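Side-chain contacts in ribonuclease H (Uncultured organism, PDB 3U3G), which cleaves the RNA strand of RNA/DNA hybrids, as a ribonuclease H of type 1: residues 30-35 / 124-129; 34-39 / 53-58; 47-52 / 79-84; 83-88 / 98-103. All blocks are in the same frame, centred on the assembly; numbering follows the deposited sequence. Where two conformers were deposited one is given.

Contact 1 of 4, residues 30-35 / 124-129; sequences GNTLHE and NARADE
Arg-126 reaches from the first turn of helix 125-139 to the edge strand 32-41, and its NH2 makes every direct bond. The ionic part is a salt bridge: NH2 of Arg-126 lies 2.7 Å from OE2 of Glu-35, nearly straight at 168°. OE2 offers its anti lone pair and sits in the guanidinium plane, while the carboxylate is turned 55° from that plane, so one oxygen meets the guanidinium edge and the pairing is not bidentate. A second hydrogen bond, to an uncharged acceptor, runs from the same NH2 of Arg-126 to OG1 of Thr-32 at 3.0 Å, again close to the plane. Two waters extend the grip. One accepts from NH1 of Arg-126 at 2.9 Å, donates to the carbonyl O of Gly-30 and also bonds OG1 of Thr-32; the other accepts from NE and donates to OE2 of Glu-35. Each guanidinium nitrogen is therefore engaged, which fixes the rotation of the group although the three residues are exposed. A classic beta bulge, Leu-33 and His-34 set against the single Ile-25, separates Thr-32 from Glu-35. The whole is a surface salt bridge, with hydrogen bonds and waters, between C-terminal helix and edge strand of the RNase H fold.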
loop_
_atom_site.group_PDB
_atom_site.type_symbol
_atom_site.label_atom_id
_atom_site.label_comp_id
_atom_site.label_asym_id
_atom_site.label_seq_id
_atom_site.Cartn_x
_atom_site.Cartn_y
_atom_site.Cartn_z
ATOM N N GLY A 30 6.447 16.807 1.396
ATOM C CA GLY A 30 6.097 16.031 2.580
ATOM C C GLY A 30 4.722 16.325 3.160
ATOM O O GLY A 30 4.343 15.755 4.191
ATOM N N ASN A 31 3.976 17.226 2.534
ATOM C CA ASN A 31 2.672 17.598 3.070
ATOM C C ASN A 31 1.609 16.557 2.700
ATOM O O ASN A 31 1.593 16.047 1.576
ATOM C CB ASN A 31 2.276 18.996 2.599
ATOM C CG ASN A 31 2.946 20.086 3.400
ATOM O OD1 ASN A 31 3.442 21.079 2.844
ATOM N ND2 ASN A 31 3.002 19.898 4.703
ATOM N N THR A 32 0.714 16.282 3.635
ATOM C CA THR A 32 -0.325 15.271 3.449
ATOM C C THR A 32 -1.331 15.647 2.377
ATOM O O THR A 32 -1.888 16.766 2.376
ATOM C CB THR A 32 -1.080 15.063 4.758
ATOM O OG1 THR A 32 -0.149 14.712 5.778
ATOM C CG2 THR A 32 -2.104 13.950 4.611
ATOM N N LEU A 33 -1.559 14.707 1.464
ATOM C CA LEU A 33 -2.623 14.823 0.481
ATOM C C LEU A 33 -3.805 13.937 0.860
ATOM O O LEU A 33 -4.933 14.200 0.447
ATOM C CB LEU A 33 -2.098 14.439 -0.905
ATOM C CG LEU A 33 -1.017 15.375 -1.439
ATOM C CD1 LEU A 33 -0.385 14.804 -2.699
ATOM C CD2 LEU A 33 -1.620 16.754 -1.699
ATOM N N HIS A 34 -3.537 12.830 1.547
ATOM C CA HIS A 34 -4.603 11.864 1.848
ATOM C C HIS A 34 -4.095 10.863 2.868
ATOM O O HIS A 34 -2.883 10.586 2.931
ATOM C CB HIS A 34 -5.031 11.125 0.568
ATOM C CG HIS A 34 -6.199 10.214 0.772
ATOM N ND1 HIS A 34 -7.487 10.676 0.940
ATOM C CD2 HIS A 34 -6.268 8.863 0.839
ATOM C CE1 HIS A 34 -8.284 9.650 1.187
ATOM N NE2 HIS A 34 -7.568 8.540 1.133
ATOM N N GLU A 35 -5.012 10.349 3.687
ATOM C CA GLU A 35 -4.771 9.141 4.466
ATOM C C GLU A 35 -5.938 8.180 4.298
ATOM O O GLU A 35 -7.093 8.598 4.370
ATOM C CB GLU A 35 -4.597 9.491 5.950
ATOM C CG GLU A 35 -3.395 10.392 6.243
ATOM C CD GLU A 35 -3.176 10.616 7.731
ATOM O OE1 GLU A 35 -4.130 10.451 8.517
ATOM O OE2 GLU A 35 -2.040 10.978 8.098
ATOM N N ASN A 124 8.062 4.193 8.280
ATOM C CA ASN A 124 6.686 3.867 7.919
ATOM C C ASN A 124 5.711 3.864 9.102
ATOM O O ASN A 124 4.642 3.241 9.041
ATOM C CB ASN A 124 6.634 2.530 7.176
ATOM C CG ASN A 124 5.474 2.452 6.197
ATOM O OD1 ASN A 124 4.976 3.478 5.735
ATOM N ND2 ASN A 124 5.164 1.240 5.748
ATOM N N ALA A 125 6.051 4.598 10.162
ATOM C CA ALA A 125 5.275 4.541 11.390
ATOM C C ALA A 125 3.849 5.074 11.235
ATOM O O ALA A 125 2.928 4.544 11.837
ATOM C CB ALA A 125 5.996 5.255 12.527
ATOM N N ARG A 126 3.650 6.069 10.375
ATOM C CA ARG A 126 2.310 6.627 10.194
ATOM C C ARG A 126 1.330 5.592 9.617
ATOM O O ARG A 126 0.235 5.387 10.146
ATOM C CB ARG A 126 2.347 7.855 9.285
ATOM C CG ARG A 126 2.841 9.124 9.951
ATOM C CD ARG A 126 2.943 10.248 8.932
ATOM N NE ARG A 126 1.633 10.702 8.464
ATOM C CZ ARG A 126 1.467 11.679 7.576
ATOM N NH1 ARG A 126 2.520 12.145 6.917
ATOM N NH2 ARG A 126 0.249 12.112 7.263
ATOM N N ALA A 127 1.739 4.942 8.533
ATOM C CA ALA A 127 0.900 3.910 7.926
ATOM C C ALA A 127 0.621 2.781 8.915
ATOM O O ALA A 127 -0.475 2.228 8.935
ATOM C CB ALA A 127 1.531 3.383 6.653
ATOM N N ASP A 128 1.635 2.377 9.676
ATOM C CA ASP A 128 1.411 1.390 10.728
ATOM C C ASP A 128 0.360 1.828 11.746
ATOM O O ASP A 128 -0.474 1.022 12.175
ATOM C CB ASP A 128 2.731 1.031 11.423
ATOM C CG ASP A 128 2.540 0.091 12.604
ATOM O OD1 ASP A 128 2.437 -1.126 12.381
ATOM O OD2 ASP A 128 2.392 0.588 13.741
ATOM N N GLU A 129 0.419 3.092 12.160
ATOM C CA GLU A 129 -0.576 3.631 13.079
ATOM C C GLU A 129 -1.973 3.538 12.482
ATOM O O GLU A 129 -2.938 3.187 13.172
ATOM C CB GLU A 129 -0.260 5.088 13.455
ATOM C CG GLU A 129 1.153 5.326 13.967
ATOM C CD GLU A 129 1.523 6.811 14.036
ATOM O OE1 GLU A 129 0.635 7.671 13.840
ATOM O OE2 GLU A 129 2.713 7.118 14.271
HETATM O O HOH W 1 2.603 14.900 6.005
HETATM O O HOH W 2 -0.734 9.986 10.226
#

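Contact 2 of 4, residues 34-39 / 53-58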
loop_
_atom_site.group_PDB
_atom_site.type_symbol
_atom_site.label_atom_id
_atom_site.label_comp_id
_atom_site.label_asym_id
_atom_site.label_seq_id
_atom_site.Cartn_x
_atom_site.Cartn_y
_atom_site.Cartn_z
ATOM N N HIS A 34 -3.537 12.830 1.547
ATOM C CA HIS A 34 -4.603 11.864 1.848
ATOM C C HIS A 34 -4.095 10.863 2.868
ATOM O O HIS A 34 -2.883 10.586 2.931
ATOM C CB HIS A 34 -5.031 11.125 0.568
ATOM C CG HIS A 34 -6.199 10.214 0.772
ATOM N ND1 HIS A 34 -7.487 10.676 0.940
ATOM C CD2 HIS A 34 -6.268 8.863 0.839
ATOM C CE1 HIS A 34 -8.284 9.650 1.187
ATOM N NE2 HIS A 34 -7.568 8.540 1.133
ATOM N N GLU A 35 -5.012 10.349 3.687
ATOM C CA GLU A 35 -4.771 9.141 4.466
ATOM C C GLU A 35 -5.938 8.180 4.298
ATOM O O GLU A 35 -7.093 8.598 4.370
ATOM C CB GLU A 35 -4.597 9.491 5.950
ATOM C CG GLU A 35 -3.395 10.392 6.243
ATOM C CD GLU A 35 -3.176 10.616 7.731
ATOM O OE1 GLU A 35 -4.130 10.451 8.517
ATOM O OE2 GLU A 35 -2.040 10.978 8.098
ATOM N N SER A 36 -5.646 6.884 4.225
ATOM C CA SER A 36 -6.680 5.845 4.309
ATOM C C SER A 36 -6.374 4.958 5.517
ATOM O O SER A 36 -5.228 4.514 5.695
ATOM C CB SER A 36 -6.654 5.004 3.040
ATOM O OG SER A 36 -7.056 5.780 1.910
ATOM N N SER A 37 -7.401 4.617 6.283
ATOM C CA SER A 37 -7.285 3.689 7.404
ATOM C C SER A 37 -8.540 2.830 7.394
ATOM O O SER A 37 -9.639 3.363 7.484
ATOM C CB SER A 37 -7.236 4.490 8.709
ATOM O OG SER A 37 -7.341 3.636 9.831
ATOM N N ALA A 38 -8.405 1.532 7.140
ATOM C CA ALA A 38 -9.586 0.697 6.940
ATOM C C ALA A 38 -9.436 -0.683 7.568
ATOM O O ALA A 38 -8.386 -1.307 7.456
ATOM C CB ALA A 38 -9.918 0.578 5.458
ATOM N N TYR A 39 -10.518 -1.178 8.162
ATOM C CA TYR A 39 -10.620 -2.579 8.552
ATOM C C TYR A 39 -11.033 -3.402 7.345
ATOM O O TYR A 39 -11.924 -2.999 6.580
ATOM C CB TYR A 39 -11.680 -2.700 9.646
ATOM C CG TYR A 39 -11.937 -4.105 10.107
ATOM C CD1 TYR A 39 -10.963 -4.812 10.794
ATOM C CD2 TYR A 39 -13.178 -4.709 9.904
ATOM C CE1 TYR A 39 -11.189 -6.119 11.202
ATOM C CE2 TYR A 39 -13.417 -6.013 10.319
ATOM C CZ TYR A 39 -12.415 -6.704 10.970
ATOM O OH TYR A 39 -12.635 -8.019 11.334
ATOM N N LEU A 53 -1.801 -1.945 -0.827
ATOM C CA LEU A 53 -1.384 -1.465 -2.145
ATOM C C LEU A 53 -2.579 -1.297 -3.099
ATOM O O LEU A 53 -2.646 -0.310 -3.838
ATOM C CB LEU A 53 -0.346 -2.406 -2.772
ATOM C CG LEU A 53 1.034 -2.462 -2.134
ATOM C CD1 LEU A 53 1.773 -3.707 -2.616
ATOM C CD2 LEU A 53 1.798 -1.204 -2.509
ATOM N N ILE A 54 -3.461 -2.296 -3.138
ATOM C CA ILE A 54 -4.654 -2.197 -3.975
ATOM C C ILE A 54 -5.487 -0.953 -3.612
ATOM O O ILE A 54 -5.909 -0.204 -4.484
ATOM C CB ILE A 54 -5.475 -3.485 -3.890
ATOM C CG1 ILE A 54 -4.675 -4.627 -4.527
ATOM C CG2 ILE A 54 -6.821 -3.311 -4.576
ATOM C CD1 ILE A 54 -5.268 -5.992 -4.290
ATOM N N ARG A 55 -5.620 -0.689 -2.319
ATOM C CA ARG A 55 -6.332 0.489 -1.850
ATOM C C ARG A 55 -5.616 1.780 -2.216
ATOM O O ARG A 55 -6.250 2.716 -2.693
ATOM C CB ARG A 55 -6.569 0.419 -0.344
ATOM C CG ARG A 55 -7.073 1.717 0.288
ATOM C CD ARG A 55 -8.453 2.176 -0.230
ATOM N NE ARG A 55 -8.927 3.378 0.483
ATOM C CZ ARG A 55 -9.601 3.340 1.625
ATOM N NH1 ARG A 55 -9.884 4.470 2.265
ATOM N NH2 ARG A 55 -10.006 2.176 2.120
ATOM N N ALA A 56 -4.286 1.802 -2.109
ATOM C CA ALA A 56 -3.553 2.989 -2.567
ATOM C C ALA A 56 -3.762 3.276 -4.049
ATOM O O ALA A 56 -3.950 4.427 -4.448
ATOM C CB ALA A 56 -2.065 2.875 -2.244
ATOM N N LEU A 57 -3.750 2.220 -4.868
ATOM C CA LEU A 57 -4.015 2.377 -6.299
ATOM C C LEU A 57 -5.433 2.869 -6.608
ATOM O O LEU A 57 -5.620 3.651 -7.549
ATOM C CB LEU A 57 -3.720 1.070 -7.040
ATOM C CG LEU A 57 -2.232 0.719 -7.013
ATOM C CD1 LEU A 57 -2.065 -0.725 -7.477
ATOM C CD2 LEU A 57 -1.424 1.645 -7.937
ATOM N N GLU A 58 -6.397 2.489 -5.772
ATOM C CA GLU A 58 -7.753 3.014 -5.860
ATOM C C GLU A 58 -7.804 4.488 -5.461
ATOM O O GLU A 58 -8.412 5.315 -6.156
ATOM C CB GLU A 58 -8.677 2.166 -4.985
ATOM C CG GLU A 58 -10.051 2.744 -4.700
ATOM C CD GLU A 58 -11.083 2.367 -5.738
ATOM O OE1 GLU A 58 -10.673 1.981 -6.863
ATOM O OE2 GLU A 58 -12.281 2.682 -5.501
#
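Arg-55 extends its CG anti to the backbone N (chi1 169°) and then bends at chi2 (63°), which carries the guanidinium off helix 45-60 to the strand residues Ser-36 and Ala-38. On the strand, Ser-36 turns OG to lie beside its own backbone N. CB of Ser-36 lies over one face of the guanidinium, 3.4 Å from NH1 of Arg-55. OG of Ser-36 is 3.1 Å from NH1 of Arg-55, a close polar approach whose geometry is not decisive. The methyl CB of Ala-38 meets the other terminal nitrogen, NH2 of Arg-55, obliquely at 3.7 Å. Clearer bonds fix the polar ends: NE2 of His-34 donates to OG of Ser-36 at 2.9 Å, in the ring plane but bent to 134°, and Asp-59 takes a salt bridge from NE of Arg-55 with one oxygen and a hydrogen bond with OG of Ser-36 through the other. Asp-59 thus bridges the two partners directly, one carboxylate oxygen to each. Strand 32-41 forms an edge of the sheet beside strand 17-26, whose Ile-21 touches both Ala-38 and Arg-55; helix 45-60 packs on this face, and helix 125-139 touches Ser-37 and Glu-35 on the other.

Contact 3 of 4, residues 47-52 / 79-84; sequences VAEYEA and ELIVRQ
Ile-81, on helix 79-85, points its CB toward helix 45-60 and divides its branches between two neighbours there. From CB, the CG2 methyl turns to Tyr-50 and comes 4.1 Å from CE1 of its ring, meeting the ring obliquely. The other branch runs through CG1, placed beside the backbone N, to CD1 at the tip. That methyl lies 3.5 Å from CB of Glu-49 and 3.7 Å from CG of Glu-49, packing against the aliphatic part of an acidic side chain whose chain bends at chi2. Beyond the isoleucine, OH of Tyr-50 donates to OE1 of Gln-84 at 2.8 Å. The amide oxygen lies at the ring edge, in its plane, yet the hydroxyl stands above the carbonyl plane, 61° out of it, and ring and amide planes are 81° apart. The segment axes pass 11.8 Å apart at a crossing angle of -54°, a separation spanned by side chains. The carboxylate of Glu-49 lies close to that of Asp-9, consistent with the acidic cluster of an RNase H active site. All four touching residues are buried, so the bond from Tyr-50 to Gln-84 satisfies a hydroxyl and an amide oxygen within apolar packing.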
loop_
_atom_site.group_PDB
_atom_site.type_symbol
_atom_site.label_atom_id
_atom_site.label_comp_id
_atom_site.label_asym_id
_atom_site.label_seq_id
_atom_site.Cartn_x
_atom_site.Cartn_y
_atom_site.Cartn_z
ATOM N N VAL A 47 -1.489 -10.823 2.955
ATOM C CA VAL A 47 -2.661 -10.403 2.202
ATOM C C VAL A 47 -3.047 -8.965 2.521
ATOM O O VAL A 47 -3.242 -8.167 1.598
ATOM C CB VAL A 47 -3.843 -11.358 2.355
ATOM C CG1 VAL A 47 -5.135 -10.716 1.827
ATOM C CG2 VAL A 47 -3.553 -12.661 1.611
ATOM N N ALA A 48 -3.029 -8.601 3.804
ATOM C CA ALA A 48 -3.262 -7.211 4.188
ATOM C C ALA A 48 -2.287 -6.216 3.562
ATOM O O ALA A 48 -2.709 -5.162 3.108
ATOM C CB ALA A 48 -3.323 -7.059 5.716
ATOM N N GLU A 49 -0.996 -6.550 3.508
ATOM C CA GLU A 49 -0.036 -5.677 2.840
ATOM C C GLU A 49 -0.413 -5.462 1.377
ATOM O O GLU A 49 -0.278 -4.358 0.834
ATOM C CB GLU A 49 1.383 -6.252 2.914
ATOM C CG GLU A 49 2.066 -6.157 4.288
ATOM C CD GLU A 49 3.034 -4.973 4.418
ATOM O OE1 GLU A 49 2.885 -3.954 3.700
ATOM O OE2 GLU A 49 3.927 -5.040 5.288
ATOM N N TYR A 50 -0.810 -6.544 0.706
ATOM C CA TYR A 50 -1.187 -6.442 -0.704
ATOM C C TYR A 50 -2.492 -5.668 -0.874
ATOM O O TYR A 50 -2.598 -4.830 -1.770
ATOM C CB TYR A 50 -1.337 -7.831 -1.326
ATOM C CG TYR A 50 -0.059 -8.439 -1.878
ATOM C CD1 TYR A 50 1.127 -8.414 -1.158
ATOM C CD2 TYR A 50 -0.058 -9.111 -3.092
ATOM C CE1 TYR A 50 2.287 -8.986 -1.667
ATOM C CE2 TYR A 50 1.070 -9.745 -3.559
ATOM C CZ TYR A 50 2.249 -9.656 -2.861
ATOM O OH TYR A 50 3.401 -10.217 -3.391
ATOM N N GLU A 51 -3.428 -5.862 0.046
ATOM C CA GLU A 51 -4.677 -5.102 -0.006
ATOM C C GLU A 51 -4.420 -3.610 0.197
ATOM O O GLU A 51 -5.131 -2.778 -0.357
ATOM C CB GLU A 51 -5.682 -5.613 1.031
ATOM C CG GLU A 51 -6.283 -6.989 0.773
ATOM C CD GLU A 51 -7.362 -6.996 -0.306
ATOM O OE1 GLU A 51 -7.453 -6.036 -1.121
ATOM O OE2 GLU A 51 -8.080 -8.022 -0.378
ATOM N N ALA A 52 -3.433 -3.253 1.013
ATOM C CA ALA A 52 -3.133 -1.847 1.215
ATOM C C ALA A 52 -2.612 -1.205 -0.063
ATOM O O ALA A 52 -2.984 -0.075 -0.395
ATOM C CB ALA A 52 -2.127 -1.675 2.350
ATOM N N GLU A 79 11.096 -5.165 2.464
ATOM C CA GLU A 79 11.970 -5.310 1.320
ATOM C C GLU A 79 11.486 -6.432 0.398
ATOM O O GLU A 79 11.535 -6.306 -0.825
ATOM C CB GLU A 79 13.435 -5.527 1.731
ATOM C CG GLU A 79 14.343 -5.493 0.517
ATOM C CD GLU A 79 15.821 -5.544 0.831
ATOM O OE1 GLU A 79 16.191 -5.591 2.016
ATOM O OE2 GLU A 79 16.600 -5.466 -0.141
ATOM N N LEU A 80 11.026 -7.534 0.986
ATOM C CA LEU A 80 10.492 -8.634 0.203
ATOM C C LEU A 80 9.371 -8.183 -0.733
ATOM O O LEU A 80 9.401 -8.462 -1.921
ATOM C CB LEU A 80 9.993 -9.749 1.114
ATOM C CG LEU A 80 9.309 -10.916 0.406
ATOM C CD1 LEU A 80 10.285 -11.614 -0.514
ATOM C CD2 LEU A 80 8.759 -11.889 1.432
ATOM N N ILE A 81 8.405 -7.442 -0.201
ATOM C CA ILE A 81 7.276 -7.057 -1.032
ATOM C C ILE A 81 7.700 -6.057 -2.109
ATOM O O ILE A 81 7.279 -6.154 -3.255
ATOM C CB ILE A 81 6.110 -6.524 -0.197
ATOM C CG1 ILE A 81 5.555 -7.658 0.668
ATOM C CG2 ILE A 81 5.015 -5.996 -1.124
ATOM C CD1 ILE A 81 4.532 -7.205 1.675
ATOM N N VAL A 82 8.632 -5.176 -1.777
ATOM C CA VAL A 82 9.181 -4.281 -2.797
ATOM C C VAL A 82 9.856 -5.050 -3.934
ATOM O O VAL A 82 9.567 -4.812 -5.108
ATOM C CB VAL A 82 10.159 -3.274 -2.175
ATOM C CG1 VAL A 82 10.905 -2.515 -3.263
ATOM C CG2 VAL A 82 9.412 -2.295 -1.270
ATOM N N ARG A 83 10.672 -6.044 -3.591
ATOM C CA ARG A 83 11.343 -6.815 -4.625
ATOM C C ARG A 83 10.368 -7.637 -5.454
ATOM O O ARG A 83 10.595 -7.874 -6.632
ATOM C CB ARG A 83 12.447 -7.693 -4.034
ATOM C CG ARG A 83 13.552 -6.937 -3.286
ATOM C CD ARG A 83 14.192 -5.793 -4.076
ATOM N NE ARG A 83 15.009 -4.990 -3.153
ATOM C CZ ARG A 83 15.018 -3.662 -3.081
ATOM N NH1 ARG A 83 14.392 -2.882 -3.980
ATOM N NH2 ARG A 83 15.660 -3.080 -2.082
ATOM N N GLN A 84 9.318 -8.133 -4.806
ATOM C CA GLN A 84 8.253 -8.847 -5.515
ATOM C C GLN A 84 7.557 -7.914 -6.504
ATOM O O GLN A 84 7.412 -8.237 -7.680
ATOM C CB GLN A 84 7.233 -9.406 -4.518
ATOM C CG GLN A 84 7.762 -10.607 -3.745
ATOM C CD GLN A 84 6.818 -11.072 -2.649
ATOM O OE1 GLN A 84 5.950 -10.323 -2.173
ATOM N NE2 GLN A 84 7.071 -12.269 -2.148
#

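Contact 4 of 4, residues 83-88 / 98-103; sequences RQMQGV and EKFAKI
The side chains of Met-85 and Phe-100 run alongside each other, pointing in opposing senses, the ring coming from helix 94-110. The sulfur SD of Met-85 is 5.1 Å from the centroid of the Phe-100 ring and 53° off the ring normal, which makes an oblique Met-aromatic contact. Its methyl CE lies 4.0 Å from CD1 of Phe-100, also at an oblique angle to the ring. Two bends in the methionine, chi2 at -62° and chi3 at 148°, bring SD and CE up against both Phe-100 and Ile-103. Against Ile-103 the side chains cross at about a right angle: CG2 of Ile-103 is 3.9 Å from SD of Met-85, and CD1 of Ile-103 is as far from CE. The sulfur thus touches both, from directions roughly at right angles.

Phe-100 swings its CG anti to the backbone N and presents the far edge of its ring to helix 79-85. The carbonyl O of Gln-84 lies near the ring plane at that edge, 3.2 Å from CE1 of Phe-100, consistent with a weak attraction to the slightly positive ring rim. This same oxygen accepts a hydrogen bond from the backbone N of Gly-87 at 2.9 Å. The ring of Tyr-50 also touches Phe-100 and Met-85. Gly-87, with positive phi, is where the chain leaves helical geometry in a Schellman motif, with Val-88 N bonded back to Arg-83 O. The contact joins this short helix to helix 94-110; these two and helix 45-60 form the helical layer on one face of the RNase H sheet.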
loop_
_atom_site.group_PDB
_atom_site.type_symbol
_atom_site.label_atom_id
_atom_site.label_comp_id
_atom_site.label_asym_id
_atom_site.label_seq_id
_atom_site.Cartn_x
_atom_site.Cartn_y
_atom_site.Cartn_z
ATOM N N ARG A 83 10.672 -6.044 -3.591
ATOM C CA ARG A 83 11.343 -6.815 -4.625
ATOM C C ARG A 83 10.368 -7.637 -5.454
ATOM O O ARG A 83 10.595 -7.874 -6.632
ATOM C CB ARG A 83 12.447 -7.693 -4.034
ATOM C CG ARG A 83 13.552 -6.937 -3.286
ATOM C CD ARG A 83 14.192 -5.793 -4.076
ATOM N NE ARG A 83 15.009 -4.990 -3.153
ATOM C CZ ARG A 83 15.018 -3.662 -3.081
ATOM N NH1 ARG A 83 14.392 -2.882 -3.980
ATOM N NH2 ARG A 83 15.660 -3.080 -2.082
ATOM N N GLN A 84 9.318 -8.133 -4.806
ATOM C CA GLN A 84 8.253 -8.847 -5.515
ATOM C C GLN A 84 7.557 -7.914 -6.504
ATOM O O GLN A 84 7.412 -8.237 -7.680
ATOM C CB GLN A 84 7.233 -9.406 -4.518
ATOM C CG GLN A 84 7.762 -10.607 -3.745
ATOM C CD GLN A 84 6.818 -11.072 -2.649
ATOM O OE1 GLN A 84 5.950 -10.323 -2.173
ATOM N NE2 GLN A 84 7.071 -12.269 -2.148
ATOM N N MET A 85 7.189 -6.728 -6.025
ATOM C CA MET A 85 6.472 -5.768 -6.859
ATOM C C MET A 85 7.303 -5.274 -8.041
ATOM O O MET A 85 6.775 -5.023 -9.119
ATOM C CB MET A 85 5.983 -4.586 -6.013
ATOM C CG MET A 85 4.891 -4.936 -5.004
ATOM S SD MET A 85 3.387 -5.531 -5.796
ATOM C CE MET A 85 2.782 -6.670 -4.554
ATOM N N GLN A 86 8.615 -5.202 -7.846
ATOM C CA GLN A 86 9.542 -4.814 -8.916
ATOM C C GLN A 86 9.829 -5.947 -9.873
ATOM O O GLN A 86 10.463 -5.743 -10.904
ATOM C CB GLN A 86 10.859 -4.353 -8.302
ATOM C CG GLN A 86 10.729 -3.050 -7.566
ATOM C CD GLN A 86 12.054 -2.574 -7.020
ATOM O OE1 GLN A 86 12.831 -3.357 -6.450
ATOM N NE2 GLN A 86 12.358 -1.299 -7.262
ATOM N N GLY A 87 9.430 -7.161 -9.514
ATOM C CA GLY A 87 9.731 -8.317 -10.348
ATOM C C GLY A 87 11.156 -8.822 -10.233
ATOM O O GLY A 87 11.555 -9.687 -10.996
ATOM N N VAL A 88 11.827 -8.464 -9.144
ATOM C CA VAL A 88 13.180 -8.960 -8.901
ATOM C C VAL A 88 13.133 -10.409 -8.411
ATOM O O VAL A 88 13.931 -11.249 -8.852
ATOM C CB VAL A 88 13.922 -8.074 -7.875
ATOM C CG1 VAL A 88 15.244 -8.711 -7.481
ATOM C CG2 VAL A 88 14.179 -6.689 -8.469
ATOM N N GLU A 98 -2.814 -14.320 -7.057
ATOM C CA GLU A 98 -3.886 -13.649 -7.759
ATOM C C GLU A 98 -3.880 -12.140 -7.524
ATOM O O GLU A 98 -3.924 -11.360 -8.483
ATOM C CB GLU A 98 -5.245 -14.303 -7.490
ATOM C CG GLU A 98 -5.584 -15.378 -8.526
ATOM C CD GLU A 98 -6.696 -16.312 -8.097
ATOM O OE1 GLU A 98 -6.613 -17.518 -8.429
ATOM O OE2 GLU A 98 -7.734 -15.806 -7.630
ATOM N N LYS A 99 -3.641 -11.720 -6.284
ATOM C CA LYS A 99 -3.538 -10.300 -5.996
ATOM C C LYS A 99 -2.305 -9.665 -6.634
ATOM O O LYS A 99 -2.340 -8.520 -7.092
ATOM C CB LYS A 99 -3.588 -10.040 -4.489
ATOM C CG LYS A 99 -4.988 -10.209 -3.904
ATOM C CD LYS A 99 -4.956 -10.378 -2.383
ATOM C CE LYS A 99 -6.256 -11.000 -1.863
ATOM N NZ LYS A 99 -7.448 -10.213 -2.223
ATOM N N PHE A 100 -1.225 -10.433 -6.737
ATOM C CA PHE A 100 -0.034 -9.920 -7.377
ATOM C C PHE A 100 -0.314 -9.555 -8.838
ATOM O O PHE A 100 0.070 -8.489 -9.323
ATOM C CB PHE A 100 1.091 -10.962 -7.326
ATOM C CG PHE A 100 2.383 -10.474 -7.898
ATOM C CD1 PHE A 100 3.217 -9.663 -7.138
ATOM C CD2 PHE A 100 2.632 -10.586 -9.252
ATOM C CE1 PHE A 100 4.349 -9.094 -7.691
ATOM C CE2 PHE A 100 3.772 -10.018 -9.808
ATOM C CZ PHE A 100 4.624 -9.268 -9.022
ATOM N N ALA A 101 -0.968 -10.473 -9.551
ATOM C CA ALA A 101 -1.318 -10.236 -10.953
ATOM C C ALA A 101 -2.280 -9.060 -11.120
ATOM O O ALA A 101 -2.133 -8.232 -12.020
ATOM C CB ALA A 101 -1.925 -11.505 -11.565
ATOM N N LYS A 102 -3.208 -8.954 -10.180
ATOM C CA LYS A 102 -4.185 -7.870 -10.203
ATOM C C LYS A 102 -3.500 -6.509 -10.017
ATOM O O LYS A 102 -3.696 -5.600 -10.824
ATOM C CB LYS A 102 -5.202 -8.104 -9.093
ATOM C CG LYS A 102 -6.183 -6.961 -8.880
ATOM C CD LYS A 102 -7.251 -7.333 -7.868
ATOM C CE LYS A 102 -8.061 -6.104 -7.465
ATOM N NZ LYS A 102 -9.170 -6.465 -6.521
ATOM N N ILE A 103 -2.593 -6.427 -9.039
ATOM C CA ILE A 103 -1.828 -5.215 -8.802
ATOM C C ILE A 103 -0.979 -4.847 -10.009
ATOM O O ILE A 103 -0.940 -3.697 -10.433
ATOM C CB ILE A 103 -0.916 -5.364 -7.569
ATOM C CG1 ILE A 103 -1.759 -5.386 -6.294
ATOM C CG2 ILE A 103 0.134 -4.259 -7.529
ATOM C CD1 ILE A 103 -1.053 -5.950 -5.079
#

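In the fold
Contacts 1 and 2 both start from strand 32-41 but use its two faces, Glu-35 pointing to helix 125-139 and Ser-36 to helix 45-60. Contact 1 is a surface contact of charge and water, and contact 2, partly buried, centres on an arginine laid over a serine. Contact 3 is fully buried and contact 4 partly so; their centres are about 8 Å apart, they share Gln-84 and helix 79-85, and both rely on apolar packing, with one buried hydrogen bond in contact 3. A salt bridge between Glu-51 and Lys-99 also joins them. Leu-53 of contact 2 touches Ile-81 and Met-85, making helix 45-60 a link between the sheet and the outer helices.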